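PDB 4ZM6: N-acetyl-beta-D glucosaminidase from Rhizomucor miehei CAU432, which probably hydrolyses beta-N-acetylglucosaminides in a glycoside hydrolase family 3 domain and acetylates glucosamine in a GCN5-related region that binds acetyl-CoA. Local coordinates for residues E156-M161 and L210-K215; A175-H180 and P225-V230. All blocks are in the same frame, centred on the assembly; numbering follows the deposited sequence.

Interaction 1 of 2, residues E156-M161 and L210-K215; sequences ELVARM and LVPFKK
CG of Lys215 is anti to the backbone N (chi1 -172°), and the chain beyond it, bent at chi2 and chi4, reaches segment 156-161, while a bend at chi2 (54°) brings CD of Glu156 round, so that a side chain leaving its own helix pointing away from the partner ends up close to it. The two chains cross at about a right angle. OE2 of Glu156 lies 3.7 Å from CD of Lys215, and the charged ends form a long salt bridge, with OE2 of Glu156 4.0 Å from NZ of Lys215. Beneath this pair the methylenes of Lys215 pass over the methyl of Ala159, CD of Lys215 lying 3.7 Å from CB of Ala159. NZ of Lys215 also approaches the backbone N of Arg160, but both are donors; that amide already bonds to the carbonyl O of Glu156 within its helix. The helices belong to the outer layer of the TIM-barrel-like glycoside hydrolase family 3 domain, and their segments run in nearly the same direction, 33° apart, with axes 8.3 Å from each other. At the closest approach of the backbones Ala159 faces Pro212, their CA atoms 4.2 Å apart. Beside them CG1 of Val158 meets the proline ring, 3.7 Å from CB of Pro212, and Val211 brings its CG1 to OE1 of Glu156. Outside the two segments, Lys215 touches Glu641 and Arg160 touches Glu637, both on helix 627-642 of the acetyltransferase region.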
loop_
_atom_site.group_PDB
_atom_site.type_symbol
_atom_site.label_atom_id
_atom_site.label_comp_id
_atom_site.label_asym_id
_atom_site.label_seq_id
_atom_site.Cartn_x
_atom_site.Cartn_y
_atom_site.Cartn_z
ATOM N N GLU A 156 -0.700 -6.915 -8.595
ATOM C CA GLU A 156 0.256 -7.048 -7.503
ATOM C C GLU A 156 1.143 -8.280 -7.699
ATOM O O GLU A 156 2.356 -8.220 -7.491
ATOM C CB GLU A 156 -0.469 -7.107 -6.157
ATOM C CG GLU A 156 0.343 -6.527 -5.013
ATOM C CD GLU A 156 0.814 -5.112 -5.298
ATOM O OE1 GLU A 156 -0.029 -4.275 -5.702
ATOM O OE2 GLU A 156 2.028 -4.847 -5.136
ATOM N N LEU A 157 0.538 -9.390 -8.114
ATOM C CA LEU A 157 1.294 -10.592 -8.451
ATOM C C LEU A 157 2.256 -10.335 -9.615
ATOM O O LEU A 157 3.375 -10.838 -9.617
ATOM C CB LEU A 157 0.347 -11.745 -8.793
ATOM C CG LEU A 157 0.935 -13.060 -9.320
ATOM C CD1 LEU A 157 2.076 -13.584 -8.467
ATOM C CD2 LEU A 157 -0.157 -14.115 -9.415
ATOM N N VAL A 158 1.827 -9.540 -10.590
ATOM C CA VAL A 158 2.676 -9.208 -11.728
ATOM C C VAL A 158 3.867 -8.355 -11.278
ATOM O O VAL A 158 4.975 -8.521 -11.773
ATOM C CB VAL A 158 1.870 -8.500 -12.842
ATOM C CG1 VAL A 158 2.784 -7.984 -13.947
ATOM C CG2 VAL A 158 0.829 -9.447 -13.428
ATOM N N ALA A 159 3.638 -7.456 -10.328
ATOM C CA ALA A 159 4.706 -6.621 -9.782
ATOM C C ALA A 159 5.713 -7.465 -9.026
ATOM O O ALA A 159 6.923 -7.380 -9.261
ATOM C CB ALA A 159 4.122 -5.569 -8.856
ATOM N N ARG A 160 5.187 -8.272 -8.111
ATOM C CA ARG A 160 5.979 -9.165 -7.274
ATOM C C ARG A 160 6.950 -9.988 -8.121
ATOM O O ARG A 160 8.153 -10.010 -7.851
ATOM C CB ARG A 160 5.043 -10.096 -6.500
ATOM C CG ARG A 160 5.659 -10.758 -5.282
ATOM C CD ARG A 160 5.011 -12.108 -5.002
ATOM N NE ARG A 160 3.553 -12.046 -5.046
ATOM C CZ ARG A 160 2.752 -13.099 -5.208
ATOM N NH1 ARG A 160 3.247 -14.331 -5.347
ATOM N NH2 ARG A 160 1.437 -12.916 -5.244
ATOM N N MET A 161 6.414 -10.638 -9.155
ATOM C CA MET A 161 7.198 -11.523 -10.014
ATOM C C MET A 161 8.086 -10.720 -10.962
ATOM O O MET A 161 9.212 -11.121 -11.253
ATOM C CB MET A 161 6.288 -12.443 -10.827
ATOM C CG MET A 161 5.321 -13.313 -10.026
ATOM S SD MET A 161 5.996 -14.490 -8.832
ATOM C CE MET A 161 7.300 -15.185 -9.804
ATOM N N LEU A 210 -0.791 0.156 -14.766
ATOM C CA LEU A 210 0.453 0.801 -14.362
ATOM C C LEU A 210 0.987 0.333 -13.001
ATOM O O LEU A 210 2.115 0.674 -12.638
ATOM C CB LEU A 210 0.278 2.322 -14.370
ATOM C CG LEU A 210 0.042 2.946 -15.748
ATOM C CD1 LEU A 210 -0.511 4.357 -15.626
ATOM C CD2 LEU A 210 1.321 2.954 -16.572
ATOM N N VAL A 211 0.206 -0.448 -12.256
ATOM C CA VAL A 211 0.647 -0.903 -10.937
ATOM C C VAL A 211 2.024 -1.559 -11.008
ATOM O O VAL A 211 2.936 -1.125 -10.307
ATOM C CB VAL A 211 -0.365 -1.848 -10.249
ATOM C CG1 VAL A 211 0.244 -2.493 -9.007
ATOM C CG2 VAL A 211 -1.631 -1.091 -9.874
ATOM N N PRO A 212 2.188 -2.596 -11.856
ATOM C CA PRO A 212 3.504 -3.255 -11.904
ATOM C C PRO A 212 4.639 -2.358 -12.428
ATOM O O PRO A 212 5.779 -2.484 -11.964
ATOM C CB PRO A 212 3.269 -4.461 -12.827
ATOM C CG PRO A 212 2.063 -4.116 -13.624
ATOM C CD PRO A 212 1.210 -3.262 -12.738
ATOM N N PHE A 213 4.328 -1.467 -13.373
ATOM C CA PHE A 213 5.316 -0.509 -13.889
ATOM C C PHE A 213 5.752 0.473 -12.806
ATOM O O PHE A 213 6.939 0.753 -12.650
ATOM C CB PHE A 213 4.768 0.263 -15.094
ATOM C CG PHE A 213 4.642 -0.566 -16.341
ATOM C CD1 PHE A 213 5.738 -0.783 -17.157
ATOM C CD2 PHE A 213 3.427 -1.130 -16.698
ATOM C CE1 PHE A 213 5.628 -1.548 -18.304
ATOM C CE2 PHE A 213 3.307 -1.897 -17.841
ATOM C CZ PHE A 213 4.410 -2.104 -18.646
ATOM N N LYS A 214 4.782 0.991 -12.060
ATOM C CA LYS A 214 5.071 1.918 -10.975
ATOM C C LYS A 214 5.983 1.261 -9.951
ATOM O O LYS A 214 6.964 1.859 -9.513
ATOM C CB LYS A 214 3.785 2.385 -10.288
ATOM C CG LYS A 214 4.014 3.517 -9.298
ATOM C CD LYS A 214 2.939 3.584 -8.226
ATOM C CE LYS A 214 3.227 4.705 -7.239
ATOM N NZ LYS A 214 1.978 5.231 -6.621
ATOM N N LYS A 215 5.653 0.031 -9.577
ATOM C CA LYS A 215 6.401 -0.678 -8.553
ATOM C C LYS A 215 7.842 -0.953 -8.989
ATOM O O LYS A 215 8.761 -0.869 -8.178
ATOM C CB LYS A 215 5.681 -1.971 -8.167
ATOM C CG LYS A 215 6.291 -2.689 -6.971
ATOM C CD LYS A 215 5.227 -3.327 -6.080
ATOM C CE LYS A 215 5.796 -4.446 -5.213
ATOM N NZ LYS A 215 5.842 -5.772 -5.898
#

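Interaction 2 of 2, residues A175-H180 and P225-V230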
loop_
_atom_site.group_PDB
_atom_site.type_symbol
_atom_site.label_atom_id
_atom_site.label_comp_id
_atom_site.label_asym_id
_atom_site.label_seq_id
_atom_site.Cartn_x
_atom_site.Cartn_y
_atom_site.Cartn_z
ATOM N N ALA A 175 21.074 -6.461 -19.279
ATOM C CA ALA A 175 20.116 -5.349 -19.231
ATOM C C ALA A 175 18.676 -5.834 -19.412
ATOM O O ALA A 175 18.445 -6.937 -19.905
ATOM C CB ALA A 175 20.461 -4.309 -20.283
ATOM N N THR A 176 17.714 -5.008 -19.005
ATOM C CA THR A 176 16.300 -5.389 -19.059
ATOM C C THR A 176 15.416 -4.317 -19.687
ATOM O O THR A 176 15.821 -3.170 -19.864
ATOM C CB THR A 176 15.741 -5.740 -17.659
ATOM O OG1 THR A 176 15.908 -4.631 -16.764
ATOM C CG2 THR A 176 16.441 -6.965 -17.093
ATOM N N SER A 177 14.201 -4.728 -20.030
ATOM C CA SER A 177 13.187 -3.842 -20.578
ATOM C C SER A 177 11.837 -4.347 -20.119
ATOM O O SER A 177 11.378 -5.398 -20.566
ATOM C CB SER A 177 13.232 -3.823 -22.103
ATOM O OG SER A 177 14.460 -3.302 -22.567
ATOM N N ILE A 178 11.216 -3.614 -19.201
ATOM C CA ILE A 178 9.865 -3.948 -18.778
ATOM C C ILE A 178 8.895 -3.480 -19.869
ATOM O O ILE A 178 9.026 -2.366 -20.394
ATOM C CB ILE A 178 9.511 -3.387 -17.378
ATOM C CG1 ILE A 178 9.786 -1.890 -17.265
ATOM C CG2 ILE A 178 10.306 -4.122 -16.312
ATOM C CD1 ILE A 178 9.082 -1.244 -16.097
ATOM N N LYS A 179 7.952 -4.347 -20.226
ATOM C CA LYS A 179 7.059 -4.095 -21.350
ATOM C C LYS A 179 5.681 -4.687 -21.097
ATOM O O LYS A 179 5.559 -5.601 -20.288
ATOM C CB LYS A 179 7.652 -4.699 -22.620
ATOM C CG LYS A 179 8.227 -6.095 -22.452
ATOM C CD LYS A 179 8.272 -6.838 -23.781
ATOM C CE LYS A 179 9.437 -7.811 -23.845
ATOM N NZ LYS A 179 9.246 -8.890 -24.852
ATOM N N HIS A 180 4.637 -4.206 -21.780
ATOM C CA HIS A 180 4.700 -3.174 -22.818
ATOM C C HIS A 180 3.975 -1.944 -22.318
ATOM O O HIS A 180 2.748 -1.958 -22.184
ATOM C CB HIS A 180 4.012 -3.662 -24.093
ATOM C CG HIS A 180 4.547 -4.955 -24.614
ATOM N ND1 HIS A 180 5.481 -5.022 -25.623
ATOM C CD2 HIS A 180 4.286 -6.232 -24.256
ATOM C CE1 HIS A 180 5.766 -6.288 -25.872
ATOM N NE2 HIS A 180 5.055 -7.041 -25.054
ATOM N N PRO A 225 14.397 -1.479 -13.172
ATOM C CA PRO A 225 14.848 -1.828 -14.515
ATOM C C PRO A 225 15.674 -0.723 -15.156
ATOM O O PRO A 225 15.545 0.446 -14.787
ATOM C CB PRO A 225 13.543 -2.046 -15.279
ATOM C CG PRO A 225 12.561 -1.168 -14.593
ATOM C CD PRO A 225 12.971 -1.106 -13.151
ATOM N N THR A 226 16.490 -1.103 -16.133
ATOM C CA THR A 226 17.442 -0.197 -16.761
ATOM C C THR A 226 16.861 0.417 -18.026
ATOM O O THR A 226 17.369 1.430 -18.504
ATOM C CB THR A 226 18.764 -0.912 -17.095
ATOM O OG1 THR A 226 18.498 -2.161 -17.747
ATOM C CG2 THR A 226 19.563 -1.166 -15.830
ATOM N N SER A 227 15.808 -0.200 -18.565
ATOM C CA SER A 227 15.052 0.380 -19.670
ATOM C C SER A 227 13.563 0.028 -19.593
ATOM O O SER A 227 13.161 -0.917 -18.908
ATOM C CB SER A 227 15.628 -0.071 -21.018
ATOM O OG SER A 227 15.112 -1.331 -21.410
ATOM N N VAL A 228 12.755 0.809 -20.305
ATOM C CA VAL A 228 11.316 0.585 -20.402
ATOM C C VAL A 228 10.910 0.579 -21.875
ATOM O O VAL A 228 11.303 1.464 -22.626
ATOM C CB VAL A 228 10.528 1.690 -19.667
ATOM C CG1 VAL A 228 9.026 1.521 -19.875
ATOM C CG2 VAL A 228 10.865 1.688 -18.182
ATOM N N MET A 229 10.124 -0.413 -22.281
ATOM C CA MET A 229 9.658 -0.502 -23.661
ATOM C C MET A 229 8.196 -0.065 -23.790
ATOM O O MET A 229 7.325 -0.514 -23.041
ATOM C CB MET A 229 9.818 -1.925 -24.191
ATOM C CG MET A 229 9.555 -2.060 -25.686
ATOM S SD MET A 229 9.454 -3.776 -26.210
ATOM C CE MET A 229 11.179 -4.238 -26.119
ATOM N N VAL A 230 7.938 0.797 -24.765
ATOM C CA VAL A 230 6.597 1.281 -25.039
ATOM C C VAL A 230 6.017 0.508 -26.222
ATOM O O VAL A 230 6.486 0.639 -27.353
ATOM C CB VAL A 230 6.619 2.785 -25.360
ATOM C CG1 VAL A 230 5.204 3.322 -25.491
ATOM C CG2 VAL A 230 7.385 3.540 -24.282
#
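A short parallel strand pairing, with a single bridge between Ile178 and Val228, joins residues 175-180 to 225-230 in the buried wall of the TIM-barrel-like domain. N of Met229 donates to O of Ile178 at 2.9 Å, nearly straight (171°). Its companion, from N of Ile178 to O of Ser227, is weak at 3.3 Å. Before the regular pairing side chains take over: N of Thr176 donates to OG1 of Thr226 over 3.2 Å, almost linearly at 176°, and OG of Ser227 donates to the carbonyl O of Thr176. OG of Ser177 is close to this group as well and is hydrogen-bonded to the indole NE1 of Trp129.

On one face Ile178 and Val228 pack together. CG1 of Ile178 sits between its backbone N and carbonyl carbon (chi1 52°), where it lies 3.8 Å from CG2 of Val228; CD1 of Ile178 then reaches CG of Pro225, also at 3.8 Å. On the other face Lys179 and Met229 lie side by side and point the same way, their CB atoms 3.9 Å apart. The amine of Lys179 continues beyond the methionine into salt bridges with Asp80 and Glu82. A cis peptide links Lys179 to His180, the pair that begins the KHFPGHG sequence characteristic of family 3 N-acetylglucosaminidases.

Helices 155-171 and 211-217 cover the Ile178 face, through Val166 and through Phe213 and Ala216. Backbone bonds to Ala132 and Leu135 continue the wall beyond 175-180, and strand 264-267 pairs along the far edge of strand 227-230.

From the N terminus the chain passes through helix 155-171, strand 178-181, helix 211-217 and strand 227-230, so the segments of the two interactions alternate. Interaction 1 closes a loop of 48 residues that contains 175-180; interaction 2 closes one of 44 residues that contains 210-215. The loops therefore cross rather than nest: helix 155-171 is packed on helix 211-217 in the outer layer, and strand 178-181 is paired with strand 227-230 in the inner wall. Phe213, on the helix of interaction 1, joins the layers, its CD1 lying 3.5 Å from CD1 of Ile178 and its CZ packing against the Lys179-His180 backbone.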